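Local coordinates for putative TetR family transcriptional regulator (Streptomyces coelicolor A3, PDB 3BQY), which probably binds operator DNA through a helix-turn-helix domain and regulates transcription, as other TetR family repressors do, at residues E55-A67 / R79-H91. Residues are numbered along the deposited sequence; the frame is centred on the assembly and turned at random.
Sequences EHMVDGVADAAGA and RLARALRAALLAH
M57, a selenomethionine, lies aslant the imidazole of H91 at one end of this antiparallel contact. Its CG comes within 3.6 Å of H91 CD2, and the extended chain beyond carries SE to 4.7 Å from the ring centroid, 42° off the normal, an oblique Met-aromatic contact made by selenium. L12 of helix 4-18 touches both side chains. A water lies in the plane of the H91 ring at its edge, 2.9 Å from NE2, and donates to the carbonyl oxygens of M57 and A87, so it satisfies two backbone acceptors and ties the ring to both segments. Next along, V58 CG1 runs beside L84 CD1, the two side chains pointing the same way.

Helix 46-57 follows the predicted helix-turn-helix and joins the DNA-binding domain of the TetR fold to its helical C-terminal domain. Here it ends: a type II turn from V58 to V61, with G60 at positive phi, leads into the 3-10 segment 62-65, which packs antiparallel against helix 73-89. V61 sets its two methyls down on one side of that helix, over A83, L84 and A87. CG1, anti to the backbone N (chi1 173°), reaches the backbone at L84, while CG2 meets A87 CB at 3.7 Å; F111 of helix 106-121 also packs on V61. A64 and A83 meet methyl to methyl, their CB atoms a tight 3.4 Å apart, and A65 CB rests on L80 CG.

At the far end R79, bent at chi3 (-58°), lays the edge of its guanidinium against the 3-10 segment. NE gives A64 O a nearly straight bond of 2.8 Å, with the oxygen in the guanidinium plane; NH2 reaches A65 O more weakly and also bonds D70 O, while R76 NE is a second donor to A65 O.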
loop_
_atom_site.group_PDB
_atom_site.type_symbol
_atom_site.label_atom_id
_atom_site.label_comp_id
_atom_site.label_asym_id
_atom_site.label_seq_id
_atom_site.Cartn_x
_atom_site.Cartn_y
_atom_site.Cartn_z
ATOM N N GLU A 55 14.697 3.944 -6.989
ATOM C CA GLU A 55 15.810 4.525 -6.237
ATOM C C GLU A 55 16.030 5.990 -6.665
ATOM O O GLU A 55 16.218 6.854 -5.821
ATOM C CB GLU A 55 17.068 3.644 -6.378
ATOM C CG GLU A 55 18.364 4.291 -5.973
ATOM C CD GLU A 55 18.543 4.406 -4.456
ATOM O OE1 GLU A 55 17.675 3.956 -3.675
ATOM O OE2 GLU A 55 19.569 4.985 -4.056
ATOM N N HIS A 56 15.941 6.275 -7.965
ATOM C CA HIS A 56 16.028 7.646 -8.463
ATOM C C HIS A 56 14.871 8.562 -8.011
ATOM O O HIS A 56 15.097 9.745 -7.674
ATOM C CB HIS A 56 16.120 7.650 -9.991
ATOM C CG HIS A 56 16.395 9.007 -10.557
ATOM N ND1 HIS A 56 15.419 9.786 -11.143
ATOM C CD2 HIS A 56 17.535 9.735 -10.595
ATOM C CE1 HIS A 56 15.954 10.925 -11.548
ATOM N NE2 HIS A 56 17.234 10.922 -11.221
HETATM N N MSE A 57 13.639 8.032 -7.992
HETATM C CA MSE A 57 12.465 8.802 -7.582
HETATM C C MSE A 57 12.627 9.367 -6.184
HETATM O O MSE A 57 12.145 10.464 -5.914
HETATM C CB MSE A 57 11.186 7.921 -7.575
HETATM C CG MSE A 57 10.733 7.539 -8.950
HETATM SE SE MSE A 57 9.140 6.389 -8.678
HETATM C CE MSE A 57 8.978 5.864 -10.512
ATOM N N VAL A 58 13.288 8.619 -5.302
ATOM C CA VAL A 58 13.413 9.047 -3.895
ATOM C C VAL A 58 14.712 9.785 -3.561
ATOM O O VAL A 58 15.023 10.002 -2.388
ATOM C CB VAL A 58 13.123 7.870 -2.894
ATOM C CG1 VAL A 58 11.662 7.386 -3.093
ATOM C CG2 VAL A 58 14.066 6.661 -3.135
ATOM N N ASP A 59 15.469 10.151 -4.587
ATOM C CA ASP A 59 16.656 10.989 -4.425
ATOM C C ASP A 59 16.298 12.233 -3.599
ATOM O O ASP A 59 15.310 12.912 -3.876
ATOM C CB ASP A 59 17.152 11.426 -5.802
ATOM C CG ASP A 59 18.369 12.307 -5.717
ATOM O OD1 ASP A 59 19.373 11.902 -5.075
ATOM O OD2 ASP A 59 18.315 13.417 -6.289
ATOM N N GLY A 60 17.049 12.511 -2.551
ATOM C CA GLY A 60 16.745 13.722 -1.802
ATOM C C GLY A 60 15.637 13.642 -0.767
ATOM O O GLY A 60 15.526 14.549 0.056
ATOM N N VAL A 61 14.832 12.573 -0.771
ATOM C CA VAL A 61 13.793 12.413 0.246
ATOM C C VAL A 61 14.345 12.503 1.678
ATOM O O VAL A 61 13.756 13.191 2.509
ATOM C CB VAL A 61 12.956 11.161 0.006
ATOM C CG1 VAL A 61 11.991 10.889 1.147
ATOM C CG2 VAL A 61 12.159 11.321 -1.332
ATOM N N ALA A 62 15.471 11.834 1.947
ATOM C CA ALA A 62 16.032 11.790 3.307
ATOM C C ALA A 62 16.395 13.193 3.810
ATOM O O ALA A 62 16.414 13.443 5.014
ATOM C CB ALA A 62 17.268 10.896 3.336
ATOM N N ASP A 63 16.706 14.101 2.884
ATOM C CA ASP A 63 17.090 15.463 3.273
ATOM C C ASP A 63 15.925 16.330 3.748
ATOM O O ASP A 63 16.141 17.393 4.335
ATOM C CB ASP A 63 17.820 16.127 2.117
ATOM C CG ASP A 63 19.122 15.390 1.772
ATOM O OD1 ASP A 63 19.825 14.949 2.710
ATOM O OD2 ASP A 63 19.412 15.240 0.588
ATOM N N ALA A 64 14.697 15.857 3.535
ATOM C CA ALA A 64 13.499 16.554 4.029
ATOM C C ALA A 64 13.484 16.741 5.550
ATOM O O ALA A 64 12.865 17.680 6.045
ATOM C CB ALA A 64 12.222 15.844 3.571
ATOM N N ALA A 65 14.173 15.878 6.283
ATOM C CA ALA A 65 14.182 15.966 7.742
ATOM C C ALA A 65 14.954 17.200 8.236
ATOM O O ALA A 65 14.696 17.716 9.332
ATOM C CB ALA A 65 14.785 14.705 8.318
ATOM N N GLY A 66 15.903 17.671 7.426
ATOM C CA GLY A 66 16.756 18.803 7.788
ATOM C C GLY A 66 17.629 18.399 8.955
ATOM O O GLY A 66 17.900 17.214 9.150
ATOM N N ALA A 67 18.071 19.392 9.727
ATOM C CA ALA A 67 18.896 19.160 10.904
ATOM C C ALA A 67 18.028 19.073 12.148
ATOM O O ALA A 67 16.881 19.537 12.149
ATOM C CB ALA A 67 19.940 20.310 11.055
ATOM N N ARG A 79 7.738 15.624 7.794
ATOM C CA ARG A 79 8.362 16.109 6.544
ATOM C C ARG A 79 8.930 14.966 5.713
ATOM O O ARG A 79 8.834 14.981 4.496
ATOM C CB ARG A 79 9.470 17.151 6.809
ATOM C CG ARG A 79 8.910 18.517 7.216
ATOM C CD ARG A 79 9.883 19.642 6.861
ATOM N NE ARG A 79 11.170 19.416 7.517
ATOM C CZ ARG A 79 11.511 19.900 8.707
ATOM N NH1 ARG A 79 10.663 20.658 9.392
ATOM N NH2 ARG A 79 12.703 19.612 9.206
ATOM N N LEU A 80 9.522 13.980 6.374
ATOM C CA LEU A 80 10.028 12.786 5.677
ATOM C C LEU A 80 8.911 12.010 4.980
ATOM O O LEU A 80 9.074 11.596 3.826
ATOM C CB LEU A 80 10.748 11.862 6.652
ATOM C CG LEU A 80 12.161 12.291 7.071
ATOM C CD1 LEU A 80 12.529 11.475 8.290
ATOM C CD2 LEU A 80 13.187 12.044 5.921
ATOM N N ALA A 81 7.810 11.759 5.689
ATOM C CA ALA A 81 6.667 11.044 5.106
ATOM C C ALA A 81 6.065 11.845 3.964
ATOM O O ALA A 81 5.781 11.302 2.897
ATOM C CB ALA A 81 5.585 10.776 6.180
ATOM N N ARG A 82 5.875 13.144 4.170
ATOM C CA ARG A 82 5.371 13.993 3.082
ATOM C C ARG A 82 6.266 13.997 1.837
ATOM O O ARG A 82 5.779 14.002 0.702
ATOM C CB ARG A 82 5.254 15.448 3.549
ATOM C CG ARG A 82 4.114 15.725 4.442
ATOM C CD ARG A 82 4.005 17.232 4.724
ATOM N NE ARG A 82 3.228 17.350 5.934
ATOM C CZ ARG A 82 3.639 17.881 7.060
ATOM N NH1 ARG A 82 4.848 18.439 7.151
ATOM N NH2 ARG A 82 2.792 17.922 8.076
ATOM N N ALA A 83 7.576 14.051 2.052
ATOM C CA ALA A 83 8.520 14.083 0.945
ATOM C C ALA A 83 8.495 12.762 0.212
ATOM O O ALA A 83 8.594 12.743 -1.010
ATOM C CB ALA A 83 9.948 14.378 1.436
ATOM N N LEU A 84 8.335 11.655 0.938
ATOM C CA LEU A 84 8.202 10.359 0.269
ATOM C C LEU A 84 6.935 10.331 -0.606
ATOM O O LEU A 84 6.983 9.948 -1.784
ATOM C CB LEU A 84 8.184 9.207 1.306
ATOM C CG LEU A 84 7.885 7.801 0.694
ATOM C CD1 LEU A 84 8.922 7.393 -0.370
ATOM C CD2 LEU A 84 7.786 6.702 1.780
ATOM N N ARG A 85 5.800 10.720 -0.034
ATOM C CA ARG A 85 4.569 10.842 -0.804
ATOM C C ARG A 85 4.750 11.714 -2.060
ATOM O O ARG A 85 4.328 11.338 -3.152
ATOM C CB ARG A 85 3.441 11.390 0.076
ATOM C CG ARG A 85 2.157 11.601 -0.685
ATOM C CD ARG A 85 1.031 12.047 0.239
ATOM N NE ARG A 85 -0.172 12.408 -0.507
ATOM C CZ ARG A 85 -0.510 13.646 -0.841
ATOM N NH1 ARG A 85 0.249 14.658 -0.461
ATOM N NH2 ARG A 85 -1.613 13.878 -1.547
ATOM N N ALA A 86 5.356 12.874 -1.892
ATOM C CA ALA A 86 5.531 13.814 -2.989
ATOM C C ALA A 86 6.410 13.208 -4.088
ATOM O O ALA A 86 6.111 13.369 -5.275
ATOM C CB ALA A 86 6.136 15.131 -2.463
ATOM N N ALA A 87 7.463 12.491 -3.688
ATOM C CA ALA A 87 8.386 11.881 -4.648
ATOM C C ALA A 87 7.657 10.810 -5.457
ATOM O O ALA A 87 7.910 10.665 -6.641
ATOM C CB ALA A 87 9.590 11.282 -3.939
ATOM N N LEU A 88 6.735 10.069 -4.831
ATOM C CA LEU A 88 6.003 9.044 -5.570
ATOM C C LEU A 88 4.903 9.640 -6.443
ATOM O O LEU A 88 4.636 9.121 -7.532
ATOM C CB LEU A 88 5.385 8.028 -4.602
ATOM C CG LEU A 88 6.401 7.335 -3.680
ATOM C CD1 LEU A 88 5.642 6.314 -2.800
ATOM C CD2 LEU A 88 7.570 6.693 -4.470
ATOM N N LEU A 89 4.248 10.706 -5.961
ATOM C CA LEU A 89 3.211 11.404 -6.750
ATOM C C LEU A 89 3.775 12.129 -7.972
ATOM O O LEU A 89 3.030 12.434 -8.909
ATOM C CB LEU A 89 2.457 12.426 -5.867
ATOM C CG LEU A 89 1.486 11.848 -4.813
ATOM C CD1 LEU A 89 0.924 13.004 -4.016
ATOM C CD2 LEU A 89 0.375 11.021 -5.462
ATOM N N ALA A 90 5.077 12.403 -7.961
ATOM C CA ALA A 90 5.744 13.136 -9.055
ATOM C C ALA A 90 5.787 12.308 -10.341
ATOM O O ALA A 90 6.061 12.845 -11.403
ATOM C CB ALA A 90 7.137 13.575 -8.653
ATOM N N HIS A 91 5.506 11.015 -10.236
ATOM C CA HIS A 91 5.523 10.102 -11.399
ATOM C C HIS A 91 4.254 9.301 -11.444
ATOM O O HIS A 91 3.807 8.764 -10.416
ATOM C CB HIS A 91 6.731 9.154 -11.300
ATOM C CG HIS A 91 8.024 9.875 -11.094
ATOM N ND1 HIS A 91 8.772 10.361 -12.138
ATOM C CD2 HIS A 91 8.659 10.261 -9.964
ATOM C CE1 HIS A 91 9.830 10.991 -11.665
ATOM N NE2 HIS A 91 9.787 10.938 -10.346
HETATM O O HOH W 1 10.324 11.778 -7.594
#